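Exosome complex component Rrp42 (Archaeoglobus fulgidus, PDB 3M7N) is a non-catalytic subunit of the archaeal exosome that probably helps to shape the RNA-degrading active site of its partner Rrp41. Local coordinates at residues Glu31-Glu36 with Val51-Thr56. Residues are numbered along the deposited sequence; the frame is centred on the assembly and turned at random.
Sequences EFRKVE and VKLGDT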
ATOM      1  N   GLU H  31      31.042  -2.020  28.744  1.00 21.48           N
ATOM      2  CA  GLU H  31      30.703  -3.381  29.190  1.00 26.78           C
ATOM      3  C   GLU H  31      29.468  -4.021  28.513  1.00 25.17           C
ATOM      4  O   GLU H  31      28.349  -3.523  28.648  1.00 27.31           O
ATOM      5  CB  GLU H  31      30.506  -3.382  30.718  1.00 23.06           C
ATOM      6  CG  GLU H  31      30.149  -4.719  31.284  1.00 24.83           C
ATOM      7  CD  GLU H  31      29.928  -4.679  32.789  1.00 31.25           C
ATOM      8  OE1 GLU H  31      30.075  -3.591  33.390  1.00 28.66           O
ATOM      9  OE2 GLU H  31      29.582  -5.738  33.366  1.00 31.11           O
ATOM     10  N   PHE H  32      29.672  -5.133  27.814  1.00 25.31           N
ATOM     11  CA  PHE H  32      28.570  -5.936  27.263  1.00 25.44           C
ATOM     12  C   PHE H  32      27.778  -6.652  28.353  1.00 27.53           C
ATOM     13  O   PHE H  32      28.311  -6.972  29.419  1.00 29.39           O
ATOM     14  CB  PHE H  32      29.106  -6.978  26.275  1.00 25.95           C
ATOM     15  CG  PHE H  32      29.154  -6.499  24.852  1.00 25.56           C
ATOM     16  CD1 PHE H  32      30.120  -5.585  24.448  1.00 24.92           C
ATOM     17  CD2 PHE H  32      28.229  -6.968  23.912  1.00 23.41           C
ATOM     18  CE1 PHE H  32      30.167  -5.131  23.126  1.00 24.73           C
ATOM     19  CE2 PHE H  32      28.261  -6.521  22.591  1.00 23.55           C
ATOM     20  CZ  PHE H  32      29.244  -5.596  22.195  1.00 25.45           C
ATOM     21  N   ARG H  33      26.501  -6.913  28.101  1.00 31.85           N
ATOM     22  CA  ARG H  33      25.762  -7.808  28.988  1.00 27.96           C
ATOM     23  C   ARG H  33      26.260  -9.241  28.799  1.00 29.05           C
ATOM     24  O   ARG H  33      27.056  -9.535  27.907  1.00 24.26           O
ATOM     25  CB  ARG H  33      24.262  -7.776  28.732  1.00 28.96           C
ATOM     26  CG  ARG H  33      23.584  -6.424  28.828  1.00 28.01           C
ATOM     27  CD  ARG H  33      23.289  -5.975  27.430  1.00 32.03           C
ATOM     28  NE  ARG H  33      21.876  -5.918  27.141  1.00 31.27           N
ATOM     29  CZ  ARG H  33      21.343  -5.797  25.924  1.00 30.19           C
ATOM     30  NH1 ARG H  33      20.024  -5.745  25.809  1.00 30.89           N
ATOM     31  NH2 ARG H  33      22.094  -5.733  24.835  1.00 22.25           N
ATOM     32  N   LYS H  34      25.775 -10.131  29.651  1.00 29.54           N
ATOM     33  CA  LYS H  34      26.099 -11.531  29.561  1.00 26.59           C
ATOM     34  C   LYS H  34      25.709 -12.029  28.175  1.00 29.34           C
ATOM     35  O   LYS H  34      24.604 -11.764  27.691  1.00 29.45           O
ATOM     36  CB  LYS H  34      25.323 -12.272  30.642  1.00 37.69           C
ATOM     37  CG  LYS H  34      25.568 -13.771  30.748  1.00 42.84           C
ATOM     38  CD  LYS H  34      24.826 -14.301  32.002  1.00 54.64           C
ATOM     39  CE  LYS H  34      24.950 -15.811  32.193  1.00 55.70           C
ATOM     40  NZ  LYS H  34      23.969 -16.570  31.373  1.00 55.36           N
ATOM     41  N   VAL H  35      26.629 -12.740  27.537  1.00 22.95           N
ATOM     42  CA  VAL H  35      26.413 -13.301  26.232  1.00 25.43           C
ATOM     43  C   VAL H  35      26.318 -14.811  26.355  1.00 29.80           C
ATOM     44  O   VAL H  35      27.042 -15.418  27.116  1.00 30.40           O
ATOM     45  CB  VAL H  35      27.588 -12.993  25.324  1.00 29.32           C
ATOM     46  CG1 VAL H  35      27.488 -13.794  24.050  1.00 29.63           C
ATOM     47  CG2 VAL H  35      27.652 -11.514  25.044  1.00 30.91           C
ATOM     48  N   GLU H  36      25.415 -15.414  25.604  1.00 34.92           N
ATOM     49  CA  GLU H  36      25.329 -16.858  25.545  1.00 32.41           C
ATOM     50  C   GLU H  36      25.172 -17.256  24.086  1.00 29.39           C
ATOM     51  O   GLU H  36      24.313 -16.712  23.377  1.00 30.21           O
ATOM     52  CB  GLU H  36      24.125 -17.329  26.348  1.00 34.31           C
ATOM     53  CG  GLU H  36      24.409 -18.458  27.275  1.00 35.70           C
ATOM     54  CD  GLU H  36      23.169 -18.911  28.024  1.00 49.76           C
ATOM     55  OE1 GLU H  36      22.843 -20.120  27.952  1.00 52.86           O
ATOM     56  OE2 GLU H  36      22.525 -18.052  28.677  1.00 46.71           O
ATOM     57  N   VAL H  51      21.766 -16.888  19.990  1.00 25.37           N
ATOM     58  CA  VAL H  51      22.507 -16.018  20.867  1.00 24.00           C
ATOM     59  C   VAL H  51      21.617 -15.258  21.828  1.00 24.52           C
ATOM     60  O   VAL H  51      20.599 -14.702  21.434  1.00 29.59           O
ATOM     61  CB  VAL H  51      23.322 -15.005  20.056  1.00 25.64           C
ATOM     62  CG1 VAL H  51      23.782 -13.825  20.959  1.00 20.16           C
ATOM     63  CG2 VAL H  51      24.467 -15.708  19.380  1.00 19.00           C
ATOM     64  N   LYS H  52      22.028 -15.227  23.089  1.00 26.78           N
ATOM     65  CA  LYS H  52      21.420 -14.356  24.087  1.00 31.16           C
ATOM     66  C   LYS H  52      22.412 -13.278  24.512  1.00 31.02           C
ATOM     67  O   LYS H  52      23.568 -13.566  24.860  1.00 28.29           O
ATOM     68  CB  LYS H  52      20.959 -15.152  25.313  1.00 33.36           C
ATOM     69  CG  LYS H  52      19.994 -16.277  24.979  1.00 36.95           C
ATOM     70  CD  LYS H  52      19.646 -17.092  26.211  1.00 36.49           C
ATOM     71  CE  LYS H  52      18.510 -18.044  25.897  1.00 35.67           C
ATOM     72  NZ  LYS H  52      18.275 -19.017  27.000  1.00 44.00           N
ATOM     73  N   LEU H  53      21.933 -12.043  24.471  1.00 27.45           N
ATOM     74  CA  LEU H  53      22.715 -10.866  24.777  1.00 27.34           C
ATOM     75  C   LEU H  53      21.886 -10.101  25.774  1.00 22.95           C
ATOM     76  O   LEU H  53      21.003  -9.356  25.389  1.00 27.59           O
ATOM     77  CB  LEU H  53      22.914 -10.031  23.504  1.00 23.91           C
ATOM     78  CG  LEU H  53      23.624  -8.690  23.654  1.00 25.33           C
ATOM     79  CD1 LEU H  53      24.794  -8.891  24.582  1.00 27.40           C
ATOM     80  CD2 LEU H  53      24.083  -8.100  22.312  1.00 21.64           C
ATOM     81  N   GLY H  54      22.166 -10.279  27.058  1.00 24.84           N
ATOM     82  CA  GLY H  54      21.228  -9.856  28.086  1.00 30.04           C
ATOM     83  C   GLY H  54      19.903 -10.572  27.841  1.00 30.35           C
ATOM     84  O   GLY H  54      19.885 -11.795  27.684  1.00 28.87           O
ATOM     85  N   ASP H  55      18.806  -9.825  27.775  1.00 26.60           N
ATOM     86  CA  ASP H  55      17.499 -10.414  27.453  1.00 27.30           C
ATOM     87  C   ASP H  55      17.189 -10.452  25.956  1.00 30.74           C
ATOM     88  O   ASP H  55      16.197 -11.055  25.533  1.00 30.15           O
ATOM     89  CB  ASP H  55      16.366  -9.716  28.206  1.00 30.13           C
ATOM     90  CG  ASP H  55      16.444  -9.937  29.710  1.00 28.65           C
ATOM     91  OD1 ASP H  55      16.146  -9.001  30.469  1.00 39.81           O
ATOM     92  OD2 ASP H  55      16.815 -11.043  30.142  1.00 32.59           O
ATOM     93  N   THR H  56      18.051  -9.835  25.154  1.00 26.92           N
ATOM     94  CA  THR H  56      17.953  -9.955  23.710  1.00 25.07           C
ATOM     95  C   THR H  56      18.257 -11.381  23.219  1.00 25.58           C
ATOM     96  O   THR H  56      19.227 -12.002  23.653  1.00 25.29           O
ATOM     97  CB  THR H  56      18.850  -8.910  23.005  1.00 23.82           C
ATOM     98  OG1 THR H  56      18.275  -7.622  23.199  1.00 27.52           O
ATOM     99  CG2 THR H  56      18.963  -9.178  21.509  1.00 17.82           C
TER
HETATM  100  O   HOH W   1      18.971  -7.151  28.239  1.00 30.90           O
HETATM  101  O   HOH W   2      22.030 -13.378  28.203  1.00 33.24           O
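Glu-36 and Lys-52 form an antiparallel hydrogen-bonded pair: Glu-36 N donates to Lys-52 O at 2.7 Å, and Lys-52 N returns the bond to Glu-36 O. Both carbonyls take a second, weaker donor, the CA-H of Val-35 on Lys-52 O and that of Val-51 on Glu-36 O. Two residues on, past the non-hydrogen-bonded pair Val-35 and Leu-53, where segment 31-36 is no longer strand, Gly-54 N still reaches Lys-34 O at 2.9 Å, almost straight at 172°. Lys-34 O also accepts from a water that donates its other hydrogen to Gly-54 O, so this carbonyl is gripped from backbone and solvent together. Gly-54 belongs to the type II' turn Leu-53 to Thr-56, whose own closing bond, Thr-56 N to Leu-53 O, is weak, while Leu-53 N donates to Thr-56 O. The chain of Arg-33, bent at chi2 (105°) and chi3, folds its guanidinium over the turn, with Leu-53 O 3.6 Å above the centre of one face. Its NH1 donates to a second water at 3.0 Å, which also accepts from Asp-55 N; its NH2 pairs with Asp-199. An alanine in place of Arg-33 would probably leave Asp-199 without its salt-bridge mate and that water held less firmly against the turn. On the other sheet face from Val-35 and Leu-53, Glu-36 and Lys-52 run side by side, but Glu-36 OE2 bridges to Lys-34 NZ at 3.4 Å. Leu-53 CD1 meets Val-35 CG2 and the edge of the Phe-32 ring. Thr-56 OG1 bonds to Gly-146 O, and Asp-55 to Lys-37 of the neighbouring exonuclease 1 chain. The hairpin of strands 35-39 and 47-53 forms one margin of the chain's five-stranded mixed sheet, with Leu-53 and Val-51 packed on helix 148-161 and Val-35 on helix 235-253, while Phe-32 touches both helices.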